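Local coordinates for serine racemase (PDB 4ECL), which belongs to the alanine racemase family, its cytoplasmic domain pairing a TIM-type barrel with a strand-rich C-terminal domain in a two-chain assembly, at residues S246-V251 and G330-L335; G85-S90 and L100-I105; Y225-S230 and S355-L360; K142-F147 and D187-S192; I126-H131 and I157-C162. All coordinates share one frame; numbering follows the deposited sequence.

Contact 1. Residues S246-V251 and G330-L335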
# COMPACT_ATOMS: atom_id res chain seq x y z
N SER A 246 9.10 -4.78 -13.09
CA SER A 246 9.31 -3.40 -13.49
C SER A 246 8.10 -2.56 -13.15
O SER A 246 6.98 -3.07 -13.18
CB SER A 246 9.57 -3.30 -15.00
OG SER A 246 10.87 -3.74 -15.30
N LEU A 247 8.32 -1.29 -12.84
CA LEU A 247 7.23 -0.33 -12.60
C LEU A 247 7.26 0.81 -13.63
O LEU A 247 8.27 1.51 -13.77
CB LEU A 247 7.34 0.25 -11.19
CG LEU A 247 6.33 1.35 -10.80
CD1 LEU A 247 4.90 0.83 -10.80
CD2 LEU A 247 6.70 1.95 -9.45
N LYS A 248 6.14 1.00 -14.32
CA LYS A 248 6.10 1.89 -15.49
C LYS A 248 4.93 2.86 -15.41
O LYS A 248 3.92 2.58 -14.76
CB LYS A 248 5.93 1.07 -16.77
CG LYS A 248 6.89 -0.08 -16.94
CD LYS A 248 8.18 0.36 -17.59
CE LYS A 248 8.98 -0.86 -18.00
NZ LYS A 248 10.21 -0.52 -18.75
N ALA A 249 5.06 4.00 -16.09
CA ALA A 249 3.97 4.97 -16.17
C ALA A 249 4.13 5.85 -17.41
O ALA A 249 5.25 6.21 -17.78
CB ALA A 249 3.89 5.82 -14.90
N LYS A 250 3.01 6.18 -18.05
CA LYS A 250 3.02 6.99 -19.27
C LYS A 250 2.76 8.47 -19.04
O LYS A 250 1.79 8.83 -18.37
CB LYS A 250 2.04 6.43 -20.31
CG LYS A 250 2.60 5.18 -21.00
CD LYS A 250 1.55 4.45 -21.81
CE LYS A 250 2.11 3.16 -22.39
NZ LYS A 250 1.10 2.46 -23.23
N VAL A 251 3.63 9.32 -19.59
CA VAL A 251 3.49 10.78 -19.50
C VAL A 251 2.13 11.25 -20.01
O VAL A 251 1.67 10.85 -21.08
CB VAL A 251 4.57 11.51 -20.34
CG1 VAL A 251 4.39 13.01 -20.23
CG2 VAL A 251 5.98 11.10 -19.90
N GLY A 330 2.44 10.00 -23.69
CA GLY A 330 2.45 8.60 -24.03
C GLY A 330 3.81 7.95 -23.85
O GLY A 330 3.91 6.73 -23.90
N SER A 331 4.85 8.75 -23.64
CA SER A 331 6.18 8.21 -23.39
C SER A 331 6.17 7.41 -22.10
O SER A 331 5.58 7.82 -21.10
CB SER A 331 7.24 9.30 -23.30
OG SER A 331 7.50 9.86 -24.57
N ILE A 332 6.82 6.26 -22.15
CA ILE A 332 6.91 5.37 -21.02
C ILE A 332 8.04 5.80 -20.09
O ILE A 332 9.19 5.88 -20.50
CB ILE A 332 7.14 3.93 -21.48
CG1 ILE A 332 5.90 3.44 -22.23
CG2 ILE A 332 7.40 3.01 -20.28
CD1 ILE A 332 6.14 2.21 -23.06
N ALA A 333 7.68 6.07 -18.84
CA ALA A 333 8.67 6.29 -17.80
C ALA A 333 8.87 5.00 -17.00
O ALA A 333 7.90 4.34 -16.62
CB ALA A 333 8.21 7.41 -16.87
N THR A 334 10.12 4.65 -16.75
CA THR A 334 10.46 3.46 -15.98
C THR A 334 10.88 3.90 -14.58
O THR A 334 11.90 4.56 -14.41
CB THR A 334 11.60 2.69 -16.69
OG1 THR A 334 11.10 2.18 -17.93
CG2 THR A 334 12.09 1.52 -15.85
N LEU A 335 10.06 3.58 -13.58
CA LEU A 335 10.35 3.98 -12.21
C LEU A 335 11.15 2.89 -11.50
O LEU A 335 11.91 3.17 -10.56
CB LEU A 335 9.06 4.27 -11.44
CG LEU A 335 8.21 5.44 -11.96
CD1 LEU A 335 7.28 5.00 -13.10
CD2 LEU A 335 7.41 6.09 -10.83
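An antiparallel strand pair in the C-terminal domain brings K248, A249 and K250 against T334, A333 and I332, and it illustrates how a sheet sorts its side chains by face. A249 and A333 form the hydrogen-bonded pair: A333 N reaches A249 O at 2.7 Å, and A249 N returns a bond to A333 O at 2.9 Å. Beyond them, L335 N bonds to L247 O (2.7 Å), V251 N to S331 O (2.9 Å) and G330 N to V251 O, which continues the pairing to either side of the two alanines.

The lysine face is made of long side chains lying next to shorter ones. K248 bends at chi2 (-86°), carrying CD round toward T334, and its NZ gives a hydrogen bond to T334 OG1 at 3.0 Å, the two side chains pointing the same way. K250 stays extended beyond CG and lays CE alongside I332 CG1, 3.8 Å away. On the alanine face, L335 CD1 sits 3.9 Å from A249 CB. Strand 7-11 flanks 246-250, with Y8 touching both K248 and I332, while strand 298-301 borders 332-334 and A278 and L280 of strand 275-280 back V251.

Contact 2. Residues G85-S90 and L100-I105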
# COMPACT_ATOMS: atom_id res chain seq x y z
N GLY A 85 1.03 -18.16 8.97
CA GLY A 85 0.57 -17.47 10.16
C GLY A 85 -0.69 -18.06 10.77
O GLY A 85 -1.16 -19.13 10.37
N TYR A 86 -1.24 -17.36 11.76
CA TYR A 86 -2.42 -17.83 12.47
C TYR A 86 -3.60 -18.03 11.53
O TYR A 86 -3.80 -17.24 10.62
CB TYR A 86 -2.79 -16.83 13.56
CG TYR A 86 -4.17 -16.99 14.16
CD1 TYR A 86 -5.27 -16.32 13.62
CD2 TYR A 86 -4.37 -17.77 15.29
CE1 TYR A 86 -6.53 -16.45 14.18
CE2 TYR A 86 -5.63 -17.91 15.86
CZ TYR A 86 -6.71 -17.24 15.30
OH TYR A 86 -7.96 -17.37 15.85
N THR A 87 -4.38 -19.09 11.74
CA THR A 87 -5.68 -19.19 11.11
C THR A 87 -6.71 -19.51 12.18
O THR A 87 -6.54 -20.48 12.91
CB THR A 87 -5.73 -20.30 10.06
OG1 THR A 87 -4.84 -19.99 8.99
CG2 THR A 87 -7.14 -20.47 9.50
N SER A 88 -7.75 -18.69 12.29
CA SER A 88 -8.83 -18.95 13.23
C SER A 88 -9.34 -20.38 13.13
O SER A 88 -9.73 -20.84 12.07
CB SER A 88 -10.00 -17.97 13.01
OG SER A 88 -11.01 -18.18 13.98
N PRO A 89 -9.35 -21.11 14.26
CA PRO A 89 -9.83 -22.49 14.24
C PRO A 89 -11.28 -22.58 13.77
O PRO A 89 -11.73 -23.66 13.36
CB PRO A 89 -9.71 -22.92 15.70
CG PRO A 89 -8.57 -22.11 16.22
CD PRO A 89 -8.76 -20.75 15.56
N SER A 90 -12.00 -21.46 13.80
CA SER A 90 -13.39 -21.44 13.37
C SER A 90 -13.48 -21.66 11.87
O SER A 90 -14.56 -21.87 11.33
CB SER A 90 -14.06 -20.12 13.75
OG SER A 90 -13.49 -19.03 13.04
N LEU A 100 -5.54 -26.97 2.63
CA LEU A 100 -4.45 -26.09 2.99
C LEU A 100 -3.68 -26.67 4.18
O LEU A 100 -4.28 -27.27 5.06
CB LEU A 100 -5.01 -24.71 3.31
CG LEU A 100 -5.82 -24.19 2.12
CD1 LEU A 100 -6.54 -22.90 2.45
CD2 LEU A 100 -4.90 -24.01 0.90
N THR A 101 -2.37 -26.51 4.18
CA THR A 101 -1.54 -26.95 5.29
C THR A 101 -1.39 -25.78 6.25
O THR A 101 -1.04 -24.67 5.82
CB THR A 101 -0.14 -27.42 4.81
OG1 THR A 101 -0.30 -28.43 3.81
CG2 THR A 101 0.66 -27.98 5.96
N GLN A 102 -1.66 -26.02 7.54
CA GLN A 102 -1.66 -24.95 8.55
C GLN A 102 -0.43 -24.97 9.45
O GLN A 102 -0.00 -26.04 9.90
CB GLN A 102 -2.93 -25.04 9.40
CG GLN A 102 -2.98 -24.04 10.54
CD GLN A 102 -2.95 -22.61 10.05
OE1 GLN A 102 -3.64 -22.27 9.09
NE2 GLN A 102 -2.15 -21.77 10.70
N THR A 103 0.14 -23.80 9.72
CA THR A 103 1.22 -23.71 10.70
C THR A 103 0.68 -23.80 12.13
O THR A 103 -0.23 -23.06 12.50
CB THR A 103 2.00 -22.39 10.58
OG1 THR A 103 2.74 -22.38 9.35
CG2 THR A 103 2.95 -22.22 11.75
N LEU A 104 1.25 -24.71 12.92
CA LEU A 104 0.93 -24.79 14.35
C LEU A 104 1.76 -23.76 15.11
O LEU A 104 2.95 -23.95 15.35
CB LEU A 104 1.20 -26.21 14.88
CG LEU A 104 0.37 -27.28 14.19
CD1 LEU A 104 0.63 -28.65 14.79
CD2 LEU A 104 -1.12 -26.92 14.27
N ILE A 105 1.12 -22.67 15.49
CA ILE A 105 1.86 -21.54 16.03
C ILE A 105 2.21 -21.68 17.50
O ILE A 105 3.16 -21.05 17.96
CB ILE A 105 1.11 -20.22 15.82
CG1 ILE A 105 -0.23 -20.25 16.57
CG2 ILE A 105 0.94 -19.96 14.32
CD1 ILE A 105 -0.88 -18.88 16.71
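Q102 and the loop residues G85 and T87 meet within a beta-alpha-beta crossover of the barrel: strands 80-83 and 101-104 are parallel neighbours joined through helix 92-97, and G85-S90 leaves the end of the first strand. The case exemplifies how one carboxamide can tie a loop to the strand beside it.

The hydrogen bonds between the segments centre on that group. Q102 leaves the backbone with CG anti to N (chi1 176°) and bends at chi2 (62°). NE2 then donates to G85 O at 2.8 Å and to T103 O, on its own strand, at 2.9 Å, both acceptors lying close to the amide plane. OE1 accepts from T87 OG1 at 2.6 Å, the hydroxyl approaching tilted from the carbonyl plane. With three bonds on its two polar atoms, the amide is held in rotation, and its oxygen and nitrogen ends are told apart.

Apolar contact lies to one side, where Y86 and I105 also pack on V252 of the second subunit, and Y109 of helix 107-114 meets the Y86 ring. Here the I105 methyl CD1 comes up to the edge of the Y86 ring, in its plane, 3.9 Å from CD2.

Contact 3. Residues Y225-S230 and S355-L360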
# COMPACT_ATOMS: atom_id res chain seq x y z
N TYR A 225 12.39 -13.39 -6.61
CA TYR A 225 12.00 -12.22 -7.39
C TYR A 225 13.20 -11.44 -7.93
O TYR A 225 13.06 -10.40 -8.58
CB TYR A 225 11.06 -11.33 -6.56
CG TYR A 225 9.84 -12.10 -6.08
CD1 TYR A 225 8.90 -12.57 -6.98
CD2 TYR A 225 9.66 -12.37 -4.73
CE1 TYR A 225 7.79 -13.28 -6.55
CE2 TYR A 225 8.55 -13.09 -4.29
CZ TYR A 225 7.62 -13.54 -5.21
OH TYR A 225 6.52 -14.26 -4.79
N GLY A 226 14.39 -11.96 -7.65
CA GLY A 226 15.60 -11.46 -8.29
C GLY A 226 16.07 -10.15 -7.69
O GLY A 226 16.80 -9.38 -8.33
N VAL A 227 15.65 -9.90 -6.47
CA VAL A 227 16.07 -8.70 -5.76
C VAL A 227 16.65 -9.14 -4.42
O VAL A 227 16.16 -10.10 -3.82
CB VAL A 227 14.87 -7.78 -5.55
CG1 VAL A 227 14.45 -7.18 -6.87
CG2 VAL A 227 13.71 -8.57 -4.96
N LEU A 228 17.69 -8.46 -3.95
CA LEU A 228 18.14 -8.72 -2.60
C LEU A 228 17.80 -7.56 -1.67
O LEU A 228 18.06 -6.40 -1.99
CB LEU A 228 19.63 -9.08 -2.56
CG LEU A 228 19.96 -10.44 -3.19
CD1 LEU A 228 21.34 -10.91 -2.75
CD2 LEU A 228 18.90 -11.50 -2.85
N SER A 229 17.20 -7.90 -0.52
CA SER A 229 16.63 -6.94 0.44
C SER A 229 17.37 -5.60 0.60
O SER A 229 16.75 -4.57 0.91
CB SER A 229 16.45 -7.61 1.82
OG SER A 229 15.52 -8.67 1.77
N SER A 230 18.68 -5.64 0.38
CA SER A 230 19.51 -4.45 0.35
C SER A 230 20.63 -4.59 -0.67
O SER A 230 20.65 -5.55 -1.45
CB SER A 230 20.11 -4.17 1.74
OG SER A 230 19.10 -3.84 2.68
N SER A 355 14.04 2.40 3.03
CA SER A 355 13.20 1.25 3.28
C SER A 355 13.98 -0.00 2.89
O SER A 355 15.21 0.02 2.82
CB SER A 355 11.91 1.38 2.47
OG SER A 355 11.13 0.20 2.49
N ILE A 356 13.27 -1.09 2.66
CA ILE A 356 13.90 -2.30 2.18
C ILE A 356 13.03 -2.86 1.09
O ILE A 356 11.84 -2.58 1.03
CB ILE A 356 14.02 -3.39 3.28
CG1 ILE A 356 12.66 -3.63 3.94
CG2 ILE A 356 15.07 -3.02 4.31
CD1 ILE A 356 12.58 -4.96 4.65
N THR A 357 13.64 -3.66 0.23
CA THR A 357 12.98 -4.20 -0.94
C THR A 357 11.65 -4.86 -0.61
O THR A 357 10.67 -4.66 -1.32
CB THR A 357 13.89 -5.23 -1.62
OG1 THR A 357 14.94 -4.54 -2.31
CG2 THR A 357 13.10 -6.05 -2.63
N ASN A 358 11.64 -5.62 0.48
CA ASN A 358 10.47 -6.40 0.88
C ASN A 358 9.27 -5.47 1.04
O ASN A 358 8.16 -5.78 0.62
CB ASN A 358 10.73 -7.17 2.20
CG ASN A 358 11.94 -8.11 2.13
OD1 ASN A 358 11.84 -9.29 2.49
ND2 ASN A 358 13.08 -7.58 1.68
N GLU A 359 9.51 -4.33 1.66
CA GLU A 359 8.43 -3.39 1.95
C GLU A 359 8.02 -2.60 0.70
O GLU A 359 6.82 -2.42 0.44
CB GLU A 359 8.81 -2.42 3.08
CG GLU A 359 7.74 -1.36 3.34
CD GLU A 359 8.18 -0.26 4.29
OE1 GLU A 359 9.40 -0.10 4.54
OE2 GLU A 359 7.29 0.45 4.80
N LEU A 360 9.00 -2.15 -0.08
CA LEU A 360 8.71 -1.40 -1.30
C LEU A 360 7.83 -2.23 -2.23
O LEU A 360 6.82 -1.75 -2.73
CB LEU A 360 10.01 -1.04 -2.03
CG LEU A 360 9.84 -0.26 -3.34
CD1 LEU A 360 9.29 1.14 -3.08
CD2 LEU A 360 11.16 -0.21 -4.13
O HOH W 1 14.27 -11.03 3.30
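S229 and N358 carry the polar part of this contact. N358 ND2 donates to S229 OG at 2.7 Å, with 162° at the hydrogen and the hydroxyl only 9° out of the amide plane. The other end of the same amide is reached through a water: S229 OG donates to it at 3.1 Å, and the water donates in turn to N358 OD1, also 3.1 Å away. The hydroxyl thus accepts on one side of a small cycle and gives its proton on the other, although S229 is poorly ordered.

A backbone bond runs beside it. T357 N, the first amide after the N-cap position I356, points almost straight at S229 O, but at 3.3 Å the bond is weak. This is an example of the barrel side meeting a helix of the C-terminal family region: 225-230 lies in the loop after strand 217-220 of the parallel barrel sheet, and the helix is 357-362. Y284 of the second subunit packs on N358.

Apolar packing is tight where V227 CG2 meets T357 CG2, 3.5 Å apart and closer than usual for two carbons. The T357 methyl stands anti to its backbone N, while T357 OG1, turned beside that N (chi1 -74°), is buried with no partner in the model.

Contact 4. Residues K142-F147 and D187-S192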
# COMPACT_ATOMS: atom_id res chain seq x y z
N LYS A 142 5.18 -30.49 25.00
CA LYS A 142 4.08 -29.93 24.22
C LYS A 142 4.26 -30.19 22.72
O LYS A 142 3.31 -30.51 22.01
CB LYS A 142 3.91 -28.44 24.52
CG LYS A 142 3.66 -28.16 26.00
CD LYS A 142 3.52 -26.67 26.28
CE LYS A 142 3.35 -26.38 27.77
NZ LYS A 142 3.32 -24.91 28.03
N ILE A 143 5.50 -30.09 22.25
CA ILE A 143 5.81 -30.37 20.85
C ILE A 143 5.48 -31.82 20.49
O ILE A 143 4.81 -32.09 19.48
CB ILE A 143 7.30 -30.08 20.54
CG1 ILE A 143 7.58 -28.58 20.70
CG2 ILE A 143 7.66 -30.54 19.11
CD1 ILE A 143 9.06 -28.24 20.82
N LEU A 144 5.95 -32.75 21.32
CA LEU A 144 5.71 -34.16 21.07
C LEU A 144 4.21 -34.47 21.14
O LEU A 144 3.69 -35.26 20.35
CB LEU A 144 6.50 -35.01 22.08
CG LEU A 144 6.28 -36.52 21.99
CD1 LEU A 144 6.64 -37.03 20.60
CD2 LEU A 144 7.09 -37.23 23.06
N ALA A 145 3.52 -33.82 22.07
CA ALA A 145 2.07 -33.99 22.21
C ALA A 145 1.33 -33.54 20.94
O ALA A 145 0.31 -34.13 20.57
CB ALA A 145 1.57 -33.23 23.42
N ALA A 146 1.86 -32.52 20.27
CA ALA A 146 1.24 -32.01 19.06
C ALA A 146 1.30 -33.06 17.96
O ALA A 146 0.53 -33.02 17.00
CB ALA A 146 1.90 -30.73 18.62
N PHE A 147 2.22 -34.01 18.10
CA PHE A 147 2.35 -35.11 17.15
C PHE A 147 1.37 -36.25 17.43
O PHE A 147 1.36 -37.26 16.72
CB PHE A 147 3.78 -35.65 17.14
CG PHE A 147 4.72 -34.88 16.28
CD1 PHE A 147 4.82 -35.17 14.93
CD2 PHE A 147 5.50 -33.87 16.81
CE1 PHE A 147 5.69 -34.46 14.12
CE2 PHE A 147 6.37 -33.15 16.01
CZ PHE A 147 6.47 -33.45 14.65
N ASP A 187 16.54 -34.10 17.80
CA ASP A 187 17.19 -35.24 18.43
C ASP A 187 16.32 -35.74 19.57
O ASP A 187 16.08 -36.94 19.71
CB ASP A 187 18.55 -34.84 18.98
CG ASP A 187 19.56 -34.52 17.90
OD1 ASP A 187 19.38 -35.00 16.76
OD2 ASP A 187 20.53 -33.80 18.20
N TRP A 188 15.85 -34.80 20.39
CA TRP A 188 15.00 -35.14 21.52
C TRP A 188 13.73 -35.83 21.05
O TRP A 188 13.32 -36.84 21.61
CB TRP A 188 14.67 -33.89 22.33
CG TRP A 188 13.94 -34.18 23.62
CD1 TRP A 188 14.49 -34.35 24.85
CD2 TRP A 188 12.52 -34.35 23.78
NE1 TRP A 188 13.51 -34.62 25.78
CE2 TRP A 188 12.29 -34.62 25.14
CE3 TRP A 188 11.43 -34.30 22.91
CZ2 TRP A 188 11.01 -34.83 25.65
CZ3 TRP A 188 10.17 -34.51 23.41
CH2 TRP A 188 9.97 -34.77 24.77
N LEU A 189 13.09 -35.30 20.01
CA LEU A 189 11.92 -35.95 19.43
C LEU A 189 12.23 -37.38 18.97
O LEU A 189 11.47 -38.31 19.25
CB LEU A 189 11.35 -35.13 18.26
CG LEU A 189 10.68 -33.81 18.62
CD1 LEU A 189 10.29 -33.00 17.36
CD2 LEU A 189 9.47 -34.08 19.51
N LYS A 190 13.35 -37.54 18.27
CA LYS A 190 13.77 -38.85 17.78
C LYS A 190 13.87 -39.85 18.93
O LYS A 190 13.37 -40.98 18.85
CB LYS A 190 15.11 -38.74 17.07
CG LYS A 190 15.04 -38.16 15.68
CD LYS A 190 16.41 -38.19 15.00
CE LYS A 190 17.03 -39.57 15.10
NZ LYS A 190 16.12 -40.62 14.55
N SER A 191 14.53 -39.42 20.00
CA SER A 191 14.73 -40.24 21.18
C SER A 191 13.40 -40.70 21.77
O SER A 191 13.33 -41.75 22.41
CB SER A 191 15.54 -39.47 22.21
OG SER A 191 16.79 -39.08 21.64
N SER A 192 12.36 -39.91 21.55
CA SER A 192 11.01 -40.22 22.03
C SER A 192 10.26 -41.16 21.09
O SER A 192 9.04 -41.27 21.17
CB SER A 192 10.19 -38.94 22.18
OG SER A 192 10.89 -37.98 22.94
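W188 O is gripped twice by S192, through OG at 3.0 Å and, weakly, through the backbone N at 3.2 Å. Both residues also touch L144 of the other segment, while the hydroxyl is bonded back to W188 O of its own segment. S192 is the first residue to leave the helical conformation of 169-191, and its OG also lies over one face of the W188 indole, displaced toward the rim.

Between 142-147 and 187-192 the side chains meet without a hydrogen bond, a worked case of two helices on the outside of a TIM-type barrel. The short segments run with their axes 10.8 Å apart at closest approach and 58° between their directions. L144 reaches over to the other helix; CG stands anti to the backbone N (chi1 177°), and from it the CD2 branch comes within 3.6 Å of S192 CB. L144 CB meets the indole at its edge, near the ring plane, 3.9 Å from W188 CZ3, and lies 4.0 Å from the methyl L189 CD2.

L189 fills the other half of the contact. Both its methyls rest against I143 CG2, each 4.0 Å from it, and CD1 also approaches F147 CE2 at 4.1 Å; the L189 side chain crosses I143 and F147 at about a right angle. Beneath, I143 rests on I124 and I126, F147 on V154 and L189 on I157, all on barrel strands, while K140 makes a cation-pi contact with W188.

With no hydrogen bond or charge pair between them, these segments are held by the fit of methyls against one another, the indole edge and the F147 ring, with the K140 cation-pi contact nearby, and the S192 hydroxyl is spent on W188 O of its own segment.

Contact 5. Residues I126-H131 and I157-C162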
# COMPACT_ATOMS: atom_id res chain seq x y z
N ILE A 126 8.68 -24.07 15.30
CA ILE A 126 9.44 -24.03 16.54
C ILE A 126 10.07 -22.66 16.68
O ILE A 126 10.74 -22.19 15.77
CB ILE A 126 10.58 -25.07 16.54
CG1 ILE A 126 10.07 -26.46 16.13
CG2 ILE A 126 11.24 -25.13 17.91
CD1 ILE A 126 9.20 -27.12 17.19
N ASP A 127 9.86 -22.01 17.82
CA ASP A 127 10.52 -20.74 18.05
C ASP A 127 11.94 -21.02 18.51
O ASP A 127 12.14 -21.62 19.57
CB ASP A 127 9.77 -19.90 19.10
CG ASP A 127 10.58 -18.71 19.60
OD1 ASP A 127 11.51 -18.26 18.89
OD2 ASP A 127 10.28 -18.21 20.71
N THR A 128 12.93 -20.59 17.73
CA THR A 128 14.32 -20.83 18.12
C THR A 128 15.07 -19.56 18.51
O THR A 128 16.28 -19.58 18.65
CB THR A 128 15.11 -21.59 17.04
OG1 THR A 128 14.95 -20.92 15.77
CG2 THR A 128 14.58 -23.00 16.91
N GLY A 129 14.35 -18.46 18.68
CA GLY A 129 14.98 -17.22 19.11
C GLY A 129 14.30 -15.96 18.59
O GLY A 129 14.53 -14.86 19.09
N MSE A 130 13.46 -16.12 17.58
CA MSE A 130 12.73 -15.00 17.00
C MSE A 130 11.70 -14.48 18.00
O MSE A 130 11.40 -13.28 18.04
CB MSE A 130 12.06 -15.43 15.71
CG MSE A 130 10.96 -14.53 15.22
SE MSE A 130 11.02 -14.40 13.28
CE MSE A 130 12.86 -13.79 13.17
N HIS A 131 11.16 -15.39 18.81
CA HIS A 131 10.22 -15.04 19.87
C HIS A 131 8.95 -14.37 19.35
O HIS A 131 8.40 -13.48 20.00
CB HIS A 131 10.91 -14.17 20.91
CG HIS A 131 12.04 -14.85 21.61
ND1 HIS A 131 13.09 -14.16 22.18
CD2 HIS A 131 12.29 -16.16 21.81
CE1 HIS A 131 13.94 -15.02 22.71
NE2 HIS A 131 13.47 -16.25 22.51
N ILE A 157 8.06 -29.63 10.15
CA ILE A 157 8.45 -28.90 11.34
C ILE A 157 9.47 -27.87 10.89
O ILE A 157 10.34 -28.17 10.08
CB ILE A 157 9.01 -29.85 12.43
CG1 ILE A 157 9.69 -29.06 13.54
CG2 ILE A 157 9.97 -30.84 11.84
CD1 ILE A 157 9.89 -29.88 14.79
N PHE A 158 9.35 -26.64 11.38
CA PHE A 158 10.19 -25.59 10.85
C PHE A 158 10.47 -24.47 11.83
O PHE A 158 9.83 -24.38 12.87
CB PHE A 158 9.61 -25.04 9.54
CG PHE A 158 8.39 -24.14 9.69
CD1 PHE A 158 7.12 -24.68 9.88
CD2 PHE A 158 8.51 -22.77 9.57
CE1 PHE A 158 6.01 -23.87 9.98
CE2 PHE A 158 7.40 -21.94 9.67
CZ PHE A 158 6.15 -22.48 9.87
N THR A 159 11.45 -23.63 11.47
CA THR A 159 11.76 -22.42 12.23
C THR A 159 12.23 -21.30 11.30
O THR A 159 12.49 -21.54 10.12
CB THR A 159 12.80 -22.70 13.34
OG1 THR A 159 12.84 -21.60 14.27
CG2 THR A 159 14.19 -22.96 12.74
N HIS A 160 12.30 -20.08 11.81
CA HIS A 160 12.78 -18.94 11.04
C HIS A 160 14.05 -18.40 11.67
O HIS A 160 14.12 -18.23 12.89
CB HIS A 160 11.74 -17.82 11.00
CG HIS A 160 10.85 -17.85 9.80
ND1 HIS A 160 9.71 -18.63 9.73
CD2 HIS A 160 10.93 -17.20 8.61
CE1 HIS A 160 9.13 -18.46 8.55
NE2 HIS A 160 9.85 -17.59 7.86
N LEU A 161 15.06 -18.12 10.84
CA LEU A 161 16.30 -17.52 11.31
C LEU A 161 16.17 -16.00 11.38
O LEU A 161 15.63 -15.37 10.47
CB LEU A 161 17.46 -17.91 10.42
CG LEU A 161 17.66 -19.42 10.27
CD1 LEU A 161 18.71 -19.72 9.18
CD2 LEU A 161 18.06 -20.04 11.62
N CYS A 162 16.68 -15.41 12.46
CA CYS A 162 16.59 -13.97 12.65
C CYS A 162 17.48 -13.15 11.74
O CYS A 162 17.07 -12.09 11.27
CB CYS A 162 16.92 -13.61 14.09
SG CYS A 162 15.62 -14.04 15.23
O HOH W 2 12.49 -18.56 15.84
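At the C-terminal ends of two neighbouring parallel barrel strands, where TIM-type barrels place their working site, I126 and T128 meet F158 and T159. I126 N donates to F158 O at 2.7 Å, nearly in line with the carbonyl. T159 makes the next link: with OG1 anti to its backbone N (chi1 -166°), the hydroxyl donates to I126 O at 2.6 Å and accepts from T128 OG1 at 2.7 Å, the two threonines reaching toward each other tip to tip. Q178 NE2 bonds in turn to T128 OG1, extending this chain of hydrogen bonds to helix 169-191.

The chain then bends in an Asx turn, a good example of one carboxylate oxygen shaping a loop. D127 OD1 accepts from G129 N and from H131 N, each at 2.9 Å, the two amides arriving from opposite faces of the carboxylate plane. A water accepts from T128 N (2.8 Å) and M130 N and donates weakly to H160 O, bridging the segments.

Apolar contacts flank both ends. I126 CG1 packs on I157 CD1 at 3.7 Å, while the terminal CE of M130, a selenomethionine, lies 3.5 Å from C162 SG. The second subunit meets this edge: H131 ND1 bonds to S262 O of that chain, and G264 of the same chain packs on C162.

Contacts 2, 4 and 5 belong to one barrel. Contact 2 is a buried polar tie between a strand and the loop following its neighbour, and it touches contact 5 where T103 OG1 packs on F158 CZ, strands 101-104 and 120-127 being sheet neighbours. Contacts 4 and 5 are partly buried: contact 4, apolar, lies about 33 Å from the chain's centre; its I143 and L189 rest on the isoleucines of contact 5, whose own chemistry is hydroxyls, a carboxylate and water. Contact 1 is backbone pairing in the other domain, its centre about 41 Å from that of contact 5. Contact 3, nearest the chain's centre, encloses contact 1 in sequence and, with contacts 2 and 5, meets the second subunit.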